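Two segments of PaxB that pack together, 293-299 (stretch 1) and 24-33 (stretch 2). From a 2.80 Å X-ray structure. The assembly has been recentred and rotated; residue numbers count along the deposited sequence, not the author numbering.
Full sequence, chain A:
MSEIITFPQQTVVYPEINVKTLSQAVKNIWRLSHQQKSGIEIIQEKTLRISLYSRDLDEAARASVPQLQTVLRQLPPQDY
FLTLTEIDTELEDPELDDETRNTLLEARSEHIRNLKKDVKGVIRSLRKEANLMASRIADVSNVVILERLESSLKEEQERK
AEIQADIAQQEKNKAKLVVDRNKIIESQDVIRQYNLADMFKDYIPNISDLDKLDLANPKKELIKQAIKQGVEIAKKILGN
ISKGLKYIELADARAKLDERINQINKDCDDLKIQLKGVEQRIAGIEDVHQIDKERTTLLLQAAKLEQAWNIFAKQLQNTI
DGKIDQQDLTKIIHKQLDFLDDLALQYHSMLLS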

ATOM      1  N   LYS A 293       2.276   7.004  -0.934  1.00 73.35           N
ATOM      2  CA  LYS A 293       1.112   7.770  -0.484  1.00 74.32           C
ATOM      3  C   LYS A 293       1.081   7.928   1.037  1.00 73.74           C
ATOM      4  O   LYS A 293       0.639   8.960   1.545  1.00 74.70           O
ATOM      5  CB  LYS A 293      -0.185   7.130  -0.985  1.00 75.62           C
ATOM      6  CG  LYS A 293      -0.380   7.259  -2.489  1.00 77.57           C
ATOM      7  CD  LYS A 293      -1.626   6.530  -2.966  1.00 78.82           C
ATOM      8  CE  LYS A 293      -1.748   6.584  -4.481  1.00 80.26           C
ATOM      9  NZ  LYS A 293      -2.894   5.780  -4.986  1.00 80.74           N
ATOM     10  N   GLU A 294       1.544   6.908   1.758  1.00 72.37           N
ATOM     11  CA  GLU A 294       1.691   6.997   3.212  1.00 71.45           C
ATOM     12  C   GLU A 294       2.835   7.944   3.583  1.00 70.65           C
ATOM     13  O   GLU A 294       2.752   8.664   4.579  1.00 70.80           O
ATOM     14  CB  GLU A 294       1.938   5.615   3.826  1.00 71.42           C
ATOM     15  CG  GLU A 294       0.783   4.629   3.671  1.00 72.19           C
ATOM     16  CD  GLU A 294      -0.421   4.946   4.541  1.00 73.30           C
ATOM     17  OE1 GLU A 294      -0.362   5.890   5.358  1.00 74.13           O
ATOM     18  OE2 GLU A 294      -1.443   4.238   4.402  1.00 74.53           O
ATOM     19  N   ARG A 295       3.900   7.936   2.782  1.00 69.34           N
ATOM     20  CA  ARG A 295       5.027   8.847   2.987  1.00 68.42           C
ATOM     21  C   ARG A 295       4.615  10.300   2.759  1.00 68.65           C
ATOM     22  O   ARG A 295       5.044  11.192   3.487  1.00 68.88           O
ATOM     23  CB  ARG A 295       6.195   8.491   2.065  1.00 68.12           C
ATOM     24  CG  ARG A 295       7.377   9.443   2.187  1.00 68.18           C
ATOM     25  CD  ARG A 295       8.600   8.946   1.443  1.00 68.14           C
ATOM     26  NE  ARG A 295       8.388   8.890  -0.001  1.00 68.95           N
ATOM     27  CZ  ARG A 295       9.347   8.659  -0.897  1.00 69.82           C
ATOM     28  NH1 ARG A 295      10.606   8.465  -0.512  1.00 69.54           N
ATOM     29  NH2 ARG A 295       9.045   8.628  -2.191  1.00 70.88           N
ATOM     30  N   THR A 296       3.796  10.531   1.737  1.00 69.08           N
ATOM     31  CA  THR A 296       3.273  11.865   1.455  1.00 69.58           C
ATOM     32  C   THR A 296       2.406  12.367   2.611  1.00 69.25           C
ATOM     33  O   THR A 296       2.462  13.544   2.966  1.00 69.83           O
ATOM     34  CB  THR A 296       2.453  11.881   0.147  1.00 70.56           C
ATOM     35  OG1 THR A 296       3.281  11.455  -0.941  1.00 71.11           O
ATOM     36  CG2 THR A 296       1.918  13.277  -0.151  1.00 71.68           C
ATOM     37  N   THR A 297       1.619  11.467   3.201  1.00 68.53           N
ATOM     38  CA  THR A 297       0.729  11.820   4.308  1.00 68.71           C
ATOM     39  C   THR A 297       1.497  12.237   5.563  1.00 68.30           C
ATOM     40  O   THR A 297       1.149  13.234   6.196  1.00 68.98           O
ATOM     41  CB  THR A 297      -0.222  10.656   4.656  1.00 68.70           C
ATOM     42  OG1 THR A 297      -1.078  10.387   3.540  1.00 69.87           O
ATOM     43  CG2 THR A 297      -1.081  10.987   5.873  1.00 68.97           C
ATOM     44  N   LEU A 298       2.533  11.478   5.918  1.00 67.53           N
ATOM     45  CA  LEU A 298       3.316  11.767   7.124  1.00 67.25           C
ATOM     46  C   LEU A 298       4.185  13.016   6.959  1.00 67.12           C
ATOM     47  O   LEU A 298       4.382  13.763   7.916  1.00 67.14           O
ATOM     48  CB  LEU A 298       4.170  10.558   7.534  1.00 66.93           C
ATOM     49  CG  LEU A 298       5.465  10.251   6.769  1.00 67.38           C
ATOM     50  CD1 LEU A 298       6.675  10.946   7.383  1.00 67.51           C
ATOM     51  CD2 LEU A 298       5.705   8.749   6.722  1.00 67.40           C
ATOM     52  N   LEU A 299       4.697  13.237   5.749  1.00 67.28           N
ATOM     53  CA  LEU A 299       5.527  14.413   5.455  1.00 67.76           C
ATOM     54  C   LEU A 299       4.754  15.737   5.539  1.00 68.64           C
ATOM     55  O   LEU A 299       5.327  16.768   5.896  1.00 67.89           O
ATOM     56  CB  LEU A 299       6.192  14.276   4.078  1.00 68.01           C
ATOM     57  CG  LEU A 299       7.412  13.349   4.020  1.00 67.35           C
ATOM     58  CD1 LEU A 299       7.842  13.117   2.579  1.00 67.99           C
ATOM     59  CD2 LEU A 299       8.566  13.906   4.844  1.00 67.12           C
TER
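Stretch 2, residues 24-33: QAVKNIWRLS

Stretch 2 is helical from Gln 24 to Ser 33, a segment of a longer helix, and it lies against the equally helical stretch 1. The two run in nearly opposite directions: the angle between their N-to-C directions is 157° (signed crossing angle -157°), and their axes approach to 8.7 Å. Within stretch 2 the backbone follows the regular i to i+4 pattern, with Asn 28 N donating to Gln 24 O at 2.9 Å and Leu 32 N to Asn 28 O at 2.9 Å. Touching residues are at least 262 positions apart in sequence, so this is a tertiary contact, burying 335 Å² over both sides.

Three residues cover the most surface: Glu 294 on stretch 1, with Leu 298 one turn later, and Ala 25 on stretch 2. Ala 25 marks the point of closest backbone register, its CA lying 5.2 Å from Glu 294 CA. Such closeness suits alanine, whose single methyl points toward the other helix and takes little room. Ala 25 CB rests 3.5 Å from Glu 294 O, so the methyl touches the partner backbone itself, and it also lies 3.5 Å from Glu 294 OE1 and 3.8 Å from Leu 298 CB. One small residue thus packs against two successive turns of stretch 1.

Glu 294 acts as a knob, its side chain seated in a hole formed by Ala 25, Asn 28, Ile 29 and Leu 32. With chi1 and chi2 both m, it can offer methylene carbon to apolar neighbours while its carboxylate meets a polar one. Glu 294 CB lies 3.6 Å from Ile 29 CG1, and Glu 294 CG lies 4.3 Å from Leu 32 CD1. The carboxylate accepts two weak hydrogen bonds from the amide of Asn 28: Asn 28 ND2 is 3.3 Å from Glu 294 OE2, at a bent angle of 132°, and 3.5 Å from Glu 294 OE1, nearly straight but long. Asparagine fits here because its side chain can donate and accept at once. While the amide nitrogen faces the glutamate, Asn 28 OD1 accepts from Gln 24 NE2 at 3.1 Å and, weakly, from Arg 31 NH2 at 3.3 Å, linking Gln 24, Asn 28 and Arg 31 along stretch 2.

Leu 298 makes the contacts between wholly apolar side chains. Its CB meets Ala 25, and its branched end reaches Val 26 and Ile 29: Leu 298 CD2 is 3.4 Å from Ile 29 CD1 and 4.0 Å from Val 26 CG2. The CA-to-CB bond of Ile 29 points sideways, but the long arm of the side chain, with chi1 m and chi2 t, brings its end nearer to stretch 1, where Ile 29 CD1 also lies 3.7 Å from Arg 295 N. Isoleucine suits this place because it has reach enough to fill the space beside Leu 298, an apolar side chain among buried neighbours. Val 26, whose CA-to-CB bond points away, makes a lesser contact through its CG2 methyl.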

ATOM      1  N   GLN A  24       0.443   6.885  12.379  1.00 71.91           N
ATOM      2  CA  GLN A  24      -0.259   5.779  11.728  1.00 71.83           C
ATOM      3  C   GLN A  24       0.312   5.515  10.334  1.00 70.82           C
ATOM      4  O   GLN A  24       0.392   4.367   9.902  1.00 70.88           O
ATOM      5  CB  GLN A  24      -1.764   6.066  11.638  1.00 73.20           C
ATOM      6  CG  GLN A  24      -2.603   4.925  11.074  1.00 74.02           C
ATOM      7  CD  GLN A  24      -2.579   3.685  11.949  1.00 75.17           C
ATOM      8  OE1 GLN A  24      -2.916   3.741  13.132  1.00 76.75           O
ATOM      9  NE2 GLN A  24      -2.184   2.555  11.370  1.00 74.98           N
ATOM     10  N   ALA A  25       0.701   6.582   9.638  1.00 69.90           N
ATOM     11  CA  ALA A  25       1.323   6.458   8.321  1.00 69.51           C
ATOM     12  C   ALA A  25       2.684   5.769   8.412  1.00 69.70           C
ATOM     13  O   ALA A  25       3.035   4.968   7.547  1.00 70.34           O
ATOM     14  CB  ALA A  25       1.463   7.824   7.670  1.00 69.72           C
ATOM     15  N   VAL A  26       3.440   6.086   9.463  1.00 69.66           N
ATOM     16  CA  VAL A  26       4.723   5.432   9.729  1.00 69.52           C
ATOM     17  C   VAL A  26       4.505   3.951  10.052  1.00 69.86           C
ATOM     18  O   VAL A  26       5.274   3.094   9.609  1.00 70.60           O
ATOM     19  CB  VAL A  26       5.481   6.125  10.888  1.00 69.69           C
ATOM     20  CG1 VAL A  26       6.714   5.332  11.300  1.00 69.74           C
ATOM     21  CG2 VAL A  26       5.879   7.540  10.494  1.00 70.03           C
ATOM     22  N   LYS A  27       3.456   3.662  10.820  1.00 70.15           N
ATOM     23  CA  LYS A  27       3.068   2.287  11.148  1.00 70.59           C
ATOM     24  C   LYS A  27       2.682   1.503   9.887  1.00 69.46           C
ATOM     25  O   LYS A  27       3.044   0.336   9.740  1.00 68.11           O
ATOM     26  CB  LYS A  27       1.903   2.302  12.151  1.00 72.03           C
ATOM     27  CG  LYS A  27       1.370   0.939  12.573  1.00 73.57           C
ATOM     28  CD  LYS A  27       2.393   0.147  13.370  1.00 74.75           C
ATOM     29  CE  LYS A  27       1.764  -1.080  14.011  1.00 76.15           C
ATOM     30  NZ  LYS A  27       2.728  -1.819  14.874  1.00 76.70           N
ATOM     31  N   ASN A  28       1.953   2.156   8.985  1.00 68.97           N
ATOM     32  CA  ASN A  28       1.517   1.529   7.734  1.00 68.59           C
ATOM     33  C   ASN A  28       2.666   1.265   6.764  1.00 67.67           C
ATOM     34  O   ASN A  28       2.637   0.283   6.021  1.00 67.77           O
ATOM     35  CB  ASN A  28       0.451   2.388   7.041  1.00 68.98           C
ATOM     36  CG  ASN A  28      -0.846   2.466   7.825  1.00 69.33           C
ATOM     37  OD1 ASN A  28      -1.151   1.595   8.644  1.00 69.53           O
ATOM     38  ND2 ASN A  28      -1.621   3.514   7.576  1.00 69.76           N
ATOM     39  N   ILE A  29       3.666   2.145   6.764  1.00 66.67           N
ATOM     40  CA  ILE A  29       4.847   1.964   5.918  1.00 65.80           C
ATOM     41  C   ILE A  29       5.650   0.746   6.376  1.00 65.64           C
ATOM     42  O   ILE A  29       6.128  -0.029   5.548  1.00 65.27           O
ATOM     43  CB  ILE A  29       5.729   3.235   5.885  1.00 65.57           C
ATOM     44  CG1 ILE A  29       5.044   4.321   5.047  1.00 66.19           C
ATOM     45  CG2 ILE A  29       7.101   2.936   5.295  1.00 65.54           C
ATOM     46  CD1 ILE A  29       5.612   5.712   5.239  1.00 66.22           C
ATOM     47  N   TRP A  30       5.788   0.577   7.691  1.00 65.65           N
ATOM     48  CA  TRP A  30       6.465  -0.594   8.251  1.00 65.45           C
ATOM     49  C   TRP A  30       5.765  -1.886   7.838  1.00 65.01           C
ATOM     50  O   TRP A  30       6.406  -2.824   7.365  1.00 64.60           O
ATOM     51  CB  TRP A  30       6.517  -0.506   9.780  1.00 65.70           C
ATOM     52  CG  TRP A  30       7.219  -1.667  10.420  1.00 66.37           C
ATOM     53  CD1 TRP A  30       6.650  -2.828  10.867  1.00 66.84           C
ATOM     54  CD2 TRP A  30       8.621  -1.783  10.675  1.00 66.91           C
ATOM     55  NE1 TRP A  30       7.615  -3.657  11.387  1.00 67.59           N
ATOM     56  CE2 TRP A  30       8.833  -3.039  11.283  1.00 67.68           C
ATOM     57  CE3 TRP A  30       9.721  -0.946  10.451  1.00 67.52           C
ATOM     58  CZ2 TRP A  30      10.102  -3.478  11.668  1.00 69.13           C
ATOM     59  CZ3 TRP A  30      10.981  -1.383  10.835  1.00 68.40           C
ATOM     60  CH2 TRP A  30      11.159  -2.637  11.438  1.00 69.28           C
ATOM     61  N   ARG A  31       4.449  -1.924   8.025  1.00 65.34           N
ATOM     62  CA  ARG A  31       3.645  -3.097   7.688  1.00 66.43           C
ATOM     63  C   ARG A  31       3.734  -3.431   6.200  1.00 66.34           C
ATOM     64  O   ARG A  31       3.923  -4.591   5.831  1.00 66.52           O
ATOM     65  CB  ARG A  31       2.183  -2.863   8.087  1.00 67.23           C
ATOM     66  CG  ARG A  31       1.266  -4.059   7.872  1.00 68.21           C
ATOM     67  CD  ARG A  31      -0.129  -3.808   8.429  1.00 69.09           C
ATOM     68  NE  ARG A  31      -0.671  -2.509   8.023  1.00 69.41           N
ATOM     69  CZ  ARG A  31      -1.142  -2.214   6.810  1.00 69.24           C
ATOM     70  NH1 ARG A  31      -1.149  -3.121   5.834  1.00 69.24           N
ATOM     71  NH2 ARG A  31      -1.606  -0.993   6.567  1.00 69.18           N
ATOM     72  N   LEU A  32       3.599  -2.411   5.356  1.00 66.36           N
ATOM     73  CA  LEU A  32       3.640  -2.592   3.905  1.00 66.81           C
ATOM     74  C   LEU A  32       5.031  -2.958   3.392  1.00 67.53           C
ATOM     75  O   LEU A  32       5.156  -3.764   2.476  1.00 68.26           O
ATOM     76  CB  LEU A  32       3.143  -1.330   3.192  1.00 67.09           C
ATOM     77  CG  LEU A  32       1.641  -1.056   3.317  1.00 67.64           C
ATOM     78  CD1 LEU A  32       1.326   0.386   2.955  1.00 68.20           C
ATOM     79  CD2 LEU A  32       0.830  -2.014   2.457  1.00 67.41           C
ATOM     80  N   SER A  33       6.070  -2.375   3.985  1.00 69.10           N
ATOM     81  CA  SER A  33       7.446  -2.621   3.541  1.00 70.38           C
ATOM     82  C   SER A  33       7.934  -4.044   3.823  1.00 72.11           C
ATOM     83  O   SER A  33       8.930  -4.474   3.244  1.00 73.87           O
ATOM     84  CB  SER A  33       8.408  -1.621   4.188  1.00 70.38           C
ATOM     85  OG  SER A  33       8.412  -1.758   5.598  1.00 70.20           O
TER